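Local coordinates for DUF1573 domain-containing protein (Porphyromonas gingivalis, PDB 2QSV) that is of unknown function, though its family is loosely assigned cysteine-type peptidase activity, this piece being the C-terminal part with an Ig-like domain, at residues Thr117-Leu131 and Asn205-Glu219. Sequence-based numbering, arbitrary orientation. Where two conformers were deposited one is given.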
ATOM      1  N   THR A 117      -3.677 -23.993  -3.076  1.00 25.36           N
ATOM      2  CA  THR A 117      -4.290 -22.663  -2.888  1.00 24.39           C
ATOM      3  C   THR A 117      -5.441 -22.775  -1.946  1.00 22.76           C
ATOM      4  O   THR A 117      -5.982 -23.855  -1.789  1.00 23.19           O
ATOM      5  CB  THR A 117      -4.739 -22.001  -4.224  1.00 23.71           C
ATOM      6  OG1 THR A 117      -5.657 -22.871  -4.910  1.00 24.54           O
ATOM      7  CG2 THR A 117      -3.544 -21.704  -5.135  1.00 22.57           C
ATOM      8  N   GLY A 118      -5.801 -21.661  -1.303  1.00 21.20           N
ATOM      9  CA  GLY A 118      -6.936 -21.601  -0.405  1.00 20.71           C
ATOM     10  C   GLY A 118      -8.131 -20.850  -1.018  1.00 21.12           C
ATOM     11  O   GLY A 118      -8.050 -20.348  -2.150  1.00 22.36           O
ATOM     12  N   VAL A 119      -9.254 -20.859  -0.318  1.00 20.11           N
ATOM     13  CA  VAL A 119     -10.437 -20.072  -0.700  1.00 20.80           C
ATOM     14  C   VAL A 119     -10.858 -19.394   0.593  1.00 20.98           C
ATOM     15  O   VAL A 119     -11.220 -20.070   1.584  1.00 21.10           O
ATOM     16  CB  VAL A 119     -11.616 -20.901  -1.316  1.00 20.87           C
ATOM     17  CG1 VAL A 119     -12.829 -19.920  -1.707  1.00 19.25           C
ATOM     18  CG2 VAL A 119     -11.221 -21.679  -2.574  1.00 19.89           C
HETATM   19  N   MSE A 120     -10.799 -18.067   0.610  1.00 19.85           N
HETATM   20  CA  MSE A 120     -11.071 -17.288   1.822  1.00 18.61           C
HETATM   21  C   MSE A 120     -12.550 -16.929   1.945  1.00 20.16           C
HETATM   22  O   MSE A 120     -13.143 -16.348   1.003  1.00 20.56           O
HETATM   23  CB  MSE A 120     -10.172 -16.020   1.871  1.00 18.58           C
HETATM   24  CG  MSE A 120     -10.276 -15.219   3.232  1.00 17.26           C
HETATM   25 SE   MSE A 120      -8.708 -14.176   3.558  0.55 19.87          SE
HETATM   26  CE  MSE A 120      -9.236 -12.774   2.210  1.00 18.33           C
ATOM     27  N   GLU A 121     -13.132 -17.242   3.098  0.50 19.41           N
ATOM     28  CA  GLU A 121     -14.453 -16.774   3.426  0.50 20.15           C
ATOM     29  C   GLU A 121     -14.386 -15.917   4.695  0.50 19.95           C
ATOM     30  O   GLU A 121     -13.809 -16.330   5.706  0.50 18.42           O
ATOM     31  CB  GLU A 121     -15.376 -17.980   3.578  0.50 21.02           C
ATOM     32  CG  GLU A 121     -16.745 -17.662   4.054  0.50 26.13           C
ATOM     33  CD  GLU A 121     -17.547 -18.915   4.334  0.50 32.70           C
ATOM     34  OE1 GLU A 121     -17.678 -19.751   3.397  0.50 35.91           O
ATOM     35  OE2 GLU A 121     -18.060 -19.047   5.473  0.50 33.68           O
ATOM     36  N   LEU A 122     -14.951 -14.701   4.626  1.00 18.99           N
ATOM     37  CA  LEU A 122     -15.029 -13.788   5.788  1.00 18.41           C
ATOM     38  C   LEU A 122     -16.082 -12.688   5.554  1.00 19.66           C
ATOM     39  O   LEU A 122     -16.540 -12.453   4.430  1.00 18.30           O
ATOM     40  CB  LEU A 122     -13.683 -13.083   6.137  1.00 17.62           C
ATOM     41  CG  LEU A 122     -12.693 -12.485   5.091  1.00 19.82           C
ATOM     42  CD1 LEU A 122     -13.238 -12.192   3.683  1.00 17.36           C
ATOM     43  CD2 LEU A 122     -11.832 -11.395   5.573  1.00 16.08           C
ATOM     44  N   SER A 123     -16.365 -11.985   6.629  1.00 19.37           N
ATOM     45  CA  SER A 123     -17.153 -10.786   6.578  1.00 21.44           C
ATOM     46  C   SER A 123     -16.308  -9.642   6.018  1.00 19.87           C
ATOM     47  O   SER A 123     -15.169  -9.398   6.430  1.00 17.76           O
ATOM     48  CB  SER A 123     -17.643 -10.493   7.995  1.00 22.97           C
ATOM     49  OG  SER A 123     -18.106  -9.146   8.028  1.00 29.77           O
ATOM     50  N   THR A 124     -16.844  -8.969   5.015  1.00 21.18           N
ATOM     51  CA  THR A 124     -16.101  -7.866   4.385  1.00 21.08           C
ATOM     52  C   THR A 124     -16.676  -6.463   4.677  1.00 23.01           C
ATOM     53  O   THR A 124     -16.302  -5.483   4.048  1.00 21.48           O
ATOM     54  CB  THR A 124     -15.884  -8.104   2.889  1.00 21.07           C
ATOM     55  OG1 THR A 124     -17.136  -8.416   2.278  1.00 18.91           O
ATOM     56  CG2 THR A 124     -14.872  -9.277   2.667  1.00 20.61           C
ATOM     57  N   TYR A 125     -17.574  -6.395   5.647  1.00 25.12           N
ATOM     58  CA  TYR A 125     -18.218  -5.160   6.031  1.00 26.77           C
ATOM     59  C   TYR A 125     -18.409  -5.207   7.526  1.00 26.88           C
ATOM     60  O   TYR A 125     -19.124  -6.060   8.041  1.00 27.93           O
ATOM     61  CB  TYR A 125     -19.558  -5.010   5.305  1.00 28.29           C
ATOM     62  CG  TYR A 125     -20.255  -3.661   5.575  1.00 31.52           C
ATOM     63  CD1 TYR A 125     -19.997  -2.543   4.790  1.00 34.27           C
ATOM     64  CD2 TYR A 125     -21.176  -3.526   6.618  1.00 35.08           C
ATOM     65  CE1 TYR A 125     -20.658  -1.299   5.025  1.00 34.82           C
ATOM     66  CE2 TYR A 125     -21.835  -2.296   6.871  1.00 37.41           C
ATOM     67  CZ  TYR A 125     -21.566  -1.195   6.069  1.00 37.52           C
ATOM     68  OH  TYR A 125     -22.224   0.014   6.319  1.00 39.56           O
ATOM     69  N   LEU A 126     -17.752  -4.317   8.238  1.00 26.33           N
ATOM     70  CA  LEU A 126     -17.899  -4.267   9.670  1.00 27.25           C
ATOM     71  C   LEU A 126     -18.242  -2.832  10.112  1.00 27.39           C
ATOM     72  O   LEU A 126     -17.412  -1.925  10.004  1.00 26.81           O
ATOM     73  CB  LEU A 126     -16.594  -4.739  10.372  1.00 25.46           C
ATOM     74  CG  LEU A 126     -16.539  -4.554  11.907  1.00 27.44           C
ATOM     75  CD1 LEU A 126     -17.589  -5.402  12.641  1.00 29.29           C
ATOM     76  CD2 LEU A 126     -15.142  -4.881  12.477  1.00 27.20           C
ATOM     77  N   ASP A 127     -19.446  -2.637  10.640  1.00 29.21           N
ATOM     78  CA  ASP A 127     -19.800  -1.323  11.189  1.00 30.47           C
ATOM     79  C   ASP A 127     -19.705  -1.417  12.689  1.00 30.36           C
ATOM     80  O   ASP A 127     -20.520  -2.090  13.325  1.00 30.03           O
ATOM     81  CB  ASP A 127     -21.211  -0.882  10.730  1.00 31.70           C
ATOM     82  CG  ASP A 127     -21.512   0.618  11.035  1.00 34.64           C
ATOM     83  OD1 ASP A 127     -20.861   1.259  11.908  1.00 34.06           O
ATOM     84  OD2 ASP A 127     -22.420   1.147  10.369  1.00 39.42           O
HETATM   85  N   MSE A 128     -18.687  -0.788  13.265  1.00 31.31           N
HETATM   86  CA  MSE A 128     -18.493  -0.850  14.712  1.00 33.37           C
HETATM   87  C   MSE A 128     -19.380   0.090  15.539  1.00 34.70           C
HETATM   88  O   MSE A 128     -19.337   0.068  16.775  1.00 34.57           O
HETATM   89  CB  MSE A 128     -17.038  -0.634  15.048  1.00 33.17           C
HETATM   90  CG  MSE A 128     -16.181  -1.679  14.376  1.00 34.65           C
HETATM   91 SE   MSE A 128     -14.373  -1.513  14.885  0.60 37.36          SE
HETATM   92  CE  MSE A 128     -14.466  -1.539  16.788  1.00 35.50           C
ATOM     93  N   GLY A 129     -20.204   0.872  14.862  1.00 36.76           N
ATOM     94  CA  GLY A 129     -21.062   1.849  15.518  1.00 40.08           C
ATOM     95  C   GLY A 129     -20.312   2.983  16.208  1.00 41.89           C
ATOM     96  O   GLY A 129     -19.224   3.395  15.778  1.00 41.81           O
ATOM     97  N   GLN A 130     -20.911   3.472  17.292  0.50 43.07           N
ATOM     98  CA  GLN A 130     -20.401   4.584  18.076  0.50 44.12           C
ATOM     99  C   GLN A 130     -19.466   4.094  19.170  0.50 44.80           C
ATOM    100  O   GLN A 130     -19.833   3.232  19.958  0.50 44.38           O
ATOM    101  CB  GLN A 130     -21.570   5.382  18.665  0.50 44.45           C
ATOM    102  CG  GLN A 130     -21.176   6.436  19.685  0.50 44.86           C
ATOM    103  CD  GLN A 130     -22.278   7.449  19.925  0.50 46.61           C
ATOM    104  OE1 GLN A 130     -22.386   8.452  19.210  0.50 46.43           O
ATOM    105  NE2 GLN A 130     -23.099   7.195  20.935  0.50 45.63           N
ATOM    106  N   LEU A 131     -18.257   4.656  19.207  1.00 45.56           N
ATOM    107  CA  LEU A 131     -17.207   4.197  20.117  1.00 47.78           C
ATOM    108  C   LEU A 131     -17.111   4.950  21.444  1.00 50.26           C
ATOM    109  O   LEU A 131     -16.616   4.383  22.431  1.00 50.70           O
ATOM    110  CB  LEU A 131     -15.838   4.242  19.431  1.00 47.14           C
ATOM    111  CG  LEU A 131     -15.639   3.549  18.085  1.00 47.32           C
ATOM    112  CD1 LEU A 131     -14.187   3.633  17.720  1.00 45.73           C
ATOM    113  CD2 LEU A 131     -16.077   2.105  18.134  1.00 47.53           C
ATOM    114  N   ASN A 205      -3.638 -16.219  -1.057  1.00 21.20           N
ATOM    115  CA  ASN A 205      -3.488 -17.123  -2.173  1.00 20.43           C
ATOM    116  C   ASN A 205      -4.812 -17.708  -2.580  1.00 20.51           C
ATOM    117  O   ASN A 205      -4.879 -18.887  -2.937  1.00 20.92           O
ATOM    118  CB  ASN A 205      -2.445 -18.228  -1.851  1.00 21.04           C
ATOM    119  CG  ASN A 205      -2.928 -19.208  -0.782  1.00 20.06           C
ATOM    120  OD1 ASN A 205      -3.848 -18.898  -0.015  1.00 20.42           O
ATOM    121  ND2 ASN A 205      -2.339 -20.427  -0.766  1.00 18.56           N
ATOM    122  N   ASP A 206      -5.890 -16.910  -2.480  1.00 19.92           N
ATOM    123  CA  ASP A 206      -7.190 -17.247  -3.061  1.00 19.82           C
ATOM    124  C   ASP A 206      -7.169 -16.829  -4.560  1.00 21.56           C
ATOM    125  O   ASP A 206      -7.155 -15.640  -4.865  1.00 20.67           O
ATOM    126  CB  ASP A 206      -8.318 -16.571  -2.253  1.00 19.21           C
ATOM    127  CG  ASP A 206      -9.726 -16.849  -2.773  1.00 20.23           C
ATOM    128  OD1 ASP A 206      -9.931 -17.262  -3.932  1.00 21.71           O
ATOM    129  OD2 ASP A 206     -10.691 -16.628  -1.995  1.00 18.96           O
ATOM    130  N   PRO A 207      -7.187 -17.802  -5.499  1.00 22.37           N
ATOM    131  CA  PRO A 207      -6.999 -17.492  -6.916  1.00 22.73           C
ATOM    132  C   PRO A 207      -8.131 -16.613  -7.513  1.00 24.46           C
ATOM    133  O   PRO A 207      -7.882 -15.881  -8.439  1.00 24.63           O
ATOM    134  CB  PRO A 207      -6.991 -18.869  -7.585  1.00 22.80           C
ATOM    135  CG  PRO A 207      -6.638 -19.828  -6.424  1.00 23.78           C
ATOM    136  CD  PRO A 207      -7.395 -19.248  -5.277  1.00 21.86           C
ATOM    137  N   GLN A 208      -9.331 -16.688  -6.946  1.00 24.59           N
ATOM    138  CA  GLN A 208     -10.488 -15.924  -7.362  1.00 25.58           C
ATOM    139  C   GLN A 208     -10.559 -14.479  -6.816  1.00 24.65           C
ATOM    140  O   GLN A 208     -11.314 -13.700  -7.335  1.00 25.69           O
ATOM    141  CB  GLN A 208     -11.765 -16.641  -6.935  1.00 25.23           C
ATOM    142  CG  GLN A 208     -12.163 -17.846  -7.819  1.00 30.09           C
ATOM    143  CD  GLN A 208     -11.258 -19.063  -7.551  1.00 38.77           C
ATOM    144  OE1 GLN A 208     -10.584 -19.557  -8.473  1.00 40.64           O
ATOM    145  NE2 GLN A 208     -11.204 -19.521  -6.269  1.00 38.95           N
ATOM    146  N   ALA A 209      -9.822 -14.160  -5.761  1.00 22.32           N
ATOM    147  CA  ALA A 209      -9.803 -12.841  -5.163  1.00 21.60           C
ATOM    148  C   ALA A 209      -8.595 -12.680  -4.239  1.00 20.81           C
ATOM    149  O   ALA A 209      -8.735 -12.695  -2.992  1.00 20.34           O
ATOM    150  CB  ALA A 209     -11.123 -12.550  -4.431  1.00 20.33           C
ATOM    151  N   PRO A 210      -7.389 -12.567  -4.850  1.00 20.92           N
ATOM    152  CA  PRO A 210      -6.136 -12.523  -4.068  1.00 20.59           C
ATOM    153  C   PRO A 210      -5.922 -11.243  -3.261  1.00 21.47           C
ATOM    154  O   PRO A 210      -5.110 -11.233  -2.337  1.00 19.52           O
ATOM    155  CB  PRO A 210      -5.048 -12.647  -5.140  1.00 20.49           C
ATOM    156  CG  PRO A 210      -5.725 -12.100  -6.436  1.00 20.35           C
ATOM    157  CD  PRO A 210      -7.136 -12.584  -6.309  1.00 20.25           C
ATOM    158  N   LEU A 211      -6.638 -10.173  -3.639  1.00 20.71           N
ATOM    159  CA  LEU A 211      -6.662  -8.940  -2.880  1.00 20.52           C
ATOM    160  C   LEU A 211      -8.096  -8.719  -2.347  1.00 21.05           C
ATOM    161  O   LEU A 211      -9.049  -8.456  -3.122  1.00 21.56           O
ATOM    162  CB  LEU A 211      -6.111  -7.754  -3.723  1.00 20.80           C
ATOM    163  CG  LEU A 211      -6.286  -6.345  -3.162  1.00 22.66           C
ATOM    164  CD1 LEU A 211      -5.582  -6.155  -1.832  1.00 20.27           C
ATOM    165  CD2 LEU A 211      -5.790  -5.302  -4.203  1.00 26.56           C
ATOM    166  N   ARG A 212      -8.253  -8.838  -1.017  1.00 19.41           N
ATOM    167  CA  ARG A 212      -9.581  -8.823  -0.414  1.00 18.74           C
ATOM    168  C   ARG A 212      -9.667  -7.632   0.525  1.00 18.26           C
ATOM    169  O   ARG A 212      -8.706  -7.330   1.175  1.00 19.43           O
ATOM    170  CB  ARG A 212      -9.782 -10.156   0.340  1.00 19.08           C
ATOM    171  CG  ARG A 212     -11.214 -10.543   0.461  1.00 17.34           C
ATOM    172  CD  ARG A 212     -11.806 -11.044  -0.868  1.00 15.53           C
ATOM    173  NE  ARG A 212     -13.182 -11.293  -0.530  1.00 15.31           N
ATOM    174  CZ  ARG A 212     -13.615 -12.429   0.021  1.00 19.07           C
ATOM    175  NH1 ARG A 212     -12.749 -13.472   0.234  1.00 16.11           N
ATOM    176  NH2 ARG A 212     -14.904 -12.530   0.305  1.00 17.91           N
ATOM    177  N   ARG A 213     -10.778  -6.891   0.544  1.00 18.21           N
ATOM    178  CA  ARG A 213     -10.878  -5.733   1.413  1.00 17.73           C
ATOM    179  C   ARG A 213     -12.071  -5.799   2.306  1.00 16.93           C
ATOM    180  O   ARG A 213     -13.173  -6.162   1.893  1.00 17.99           O
ATOM    181  CB  ARG A 213     -10.886  -4.394   0.631  1.00 19.38           C
ATOM    182  CG  ARG A 213      -9.640  -4.130  -0.110  1.00 22.47           C
ATOM    183  CD  ARG A 213      -9.914  -2.922  -0.971  1.00 27.12           C
ATOM    184  NE  ARG A 213      -8.762  -2.389  -1.672  1.00 27.55           N
ATOM    185  CZ  ARG A 213      -8.488  -2.626  -2.943  1.00 25.90           C
ATOM    186  NH1 ARG A 213      -9.209  -3.467  -3.636  1.00 26.54           N
ATOM    187  NH2 ARG A 213      -7.459  -2.053  -3.496  1.00 27.67           N
ATOM    188  N   ILE A 214     -11.817  -5.481   3.558  1.00 16.55           N
ATOM    189  CA  ILE A 214     -12.836  -5.382   4.531  1.00 19.28           C
ATOM    190  C   ILE A 214     -13.045  -3.898   4.813  1.00 20.18           C
ATOM    191  O   ILE A 214     -12.101  -3.203   5.205  1.00 21.30           O
ATOM    192  CB  ILE A 214     -12.400  -6.060   5.881  1.00 18.54           C
ATOM    193  CG1 ILE A 214     -12.139  -7.553   5.660  1.00 20.27           C
ATOM    194  CG2 ILE A 214     -13.496  -5.916   6.938  1.00 17.75           C
ATOM    195  CD1 ILE A 214     -11.387  -8.143   6.850  1.00 20.58           C
ATOM    196  N   LYS A 215     -14.267  -3.427   4.617  1.00 21.54           N
ATOM    197  CA  LYS A 215     -14.611  -2.057   5.008  0.50 22.06           C
ATOM    198  C   LYS A 215     -15.030  -2.003   6.463  1.00 22.06           C
ATOM    199  O   LYS A 215     -15.958  -2.677   6.880  1.00 21.62           O
ATOM    200  CB  LYS A 215     -15.738  -1.482   4.135  0.50 22.58           C
ATOM    201  CG  LYS A 215     -16.342  -0.163   4.730  0.50 24.36           C
ATOM    202  CD  LYS A 215     -15.325   1.006   4.729  0.50 24.59           C
ATOM    203  CE  LYS A 215     -14.936   1.415   3.310  0.50 26.16           C
ATOM    204  NZ  LYS A 215     -13.563   1.920   3.182  0.50 27.77           N
ATOM    205  N   VAL A 216     -14.309  -1.219   7.239  1.00 22.00           N
ATOM    206  CA  VAL A 216     -14.602  -0.984   8.625  1.00 23.45           C
ATOM    207  C   VAL A 216     -15.128   0.465   8.822  1.00 25.25           C
ATOM    208  O   VAL A 216     -14.508   1.442   8.368  1.00 25.84           O
ATOM    209  CB  VAL A 216     -13.345  -1.211   9.490  1.00 23.42           C
ATOM    210  CG1 VAL A 216     -13.638  -1.009  10.998  1.00 23.85           C
ATOM    211  CG2 VAL A 216     -12.755  -2.638   9.245  1.00 23.06           C
ATOM    212  N   LYS A 217     -16.264   0.577   9.485  1.00 26.83           N
ATOM    213  CA  LYS A 217     -16.860   1.852   9.890  1.00 28.78           C
ATOM    214  C   LYS A 217     -16.920   2.007  11.397  1.00 30.10           C
ATOM    215  O   LYS A 217     -17.138   1.032  12.141  1.00 29.38           O
ATOM    216  CB  LYS A 217     -18.261   1.977   9.327  1.00 29.40           C
ATOM    217  CG  LYS A 217     -18.275   2.205   7.858  1.00 31.60           C
ATOM    218  CD  LYS A 217     -19.730   2.214   7.360  1.00 35.47           C
ATOM    219  CE  LYS A 217     -19.723   2.406   5.862  1.00 37.40           C
ATOM    220  NZ  LYS A 217     -21.133   2.399   5.378  1.00 39.84           N
ATOM    221  N   ALA A 218     -16.694   3.241  11.843  1.00 31.34           N
ATOM    222  CA  ALA A 218     -16.730   3.599  13.246  1.00 34.09           C
ATOM    223  C   ALA A 218     -17.060   5.104  13.367  1.00 36.62           C
ATOM    224  O   ALA A 218     -16.701   5.888  12.492  1.00 36.90           O
ATOM    225  CB  ALA A 218     -15.393   3.274  13.909  1.00 33.27           C
ATOM    226  N   GLU A 219     -17.771   5.485  14.425  1.00 39.67           N
ATOM    227  CA  GLU A 219     -18.035   6.909  14.728  1.00 42.87           C
ATOM    228  C   GLU A 219     -17.769   7.213  16.196  1.00 44.03           C
ATOM    229  O   GLU A 219     -17.832   6.307  17.047  1.00 44.63           O
ATOM    230  CB  GLU A 219     -19.447   7.341  14.296  1.00 43.22           C
ATOM    231  CG  GLU A 219     -20.570   6.568  14.938  1.00 47.52           C
ATOM    232  CD  GLU A 219     -21.887   6.664  14.150  1.00 53.64           C
ATOM    233  OE1 GLU A 219     -22.353   7.808  13.909  1.00 55.29           O
ATOM    234  OE2 GLU A 219     -22.454   5.592  13.788  1.00 53.48           O
TER
HETATM  235  O   HOH W   1     -16.450 -14.513   1.865  1.00 24.57           O
HETATM  236  O   HOH W   2     -20.216   3.741  12.753  1.00 39.33           O
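L126 lies between two backbone partners on the parallel strand 211-219: its N-H reaches K215 O at 2.8 Å and its carbonyl receives K217 N. K215 N also bonds T124 O, and M128 N donates to K217 O. Beyond D127 a beta bulge shifts the register by one residue. G129, whose positive phi (66°) suits glycine, then supplies the carbonyl for E219 N, and L131 N bonds E219 O. D127 OD1 accepts G129 N in an Asx turn at the bulge, and a water lies within donating distance of both this oxygen and E219 OE2.

On the polar face, the extended K217 chain carries NZ to the edge of the Y125 ring, where it donates to OH at 2.8 Å. K215 on this face turns instead to a salt bridge with D199. L126 and V216 lie on the other face, with M128 SE against V216 CG1.

Nearer the start, where 120-121 instead pairs with strand 136-144, side chains of 205-219 supply most of the bonds across the contact. R212, bent at chi2 (74°), sends NH1 to M120 O at 3.0 Å, the acceptor near the guanidinium plane, while NH2 and L122 N both donate to one water. L122 CD1 lies over one guanidinium face, and the methyl of selenomethionine M120 packs on R212 CB. L122 CD2 meets I214 CD1 at 3.5 Å. D206 does double duty: OD2 accepts M120 N from above the carboxylate plane, and OD1 accepts Q208 N in a second Asx turn. The N205 side-chain amide bonds R151 N and P149 O; its backbone carbonyl accepts a weak bond from G118 N.

Segment 117-131 thus edges both sheets of this Ig-like sandwich: regular backbone pairing secures its second half, whereas D206, R212 and water satisfy M120 N, M120 O and L122 N.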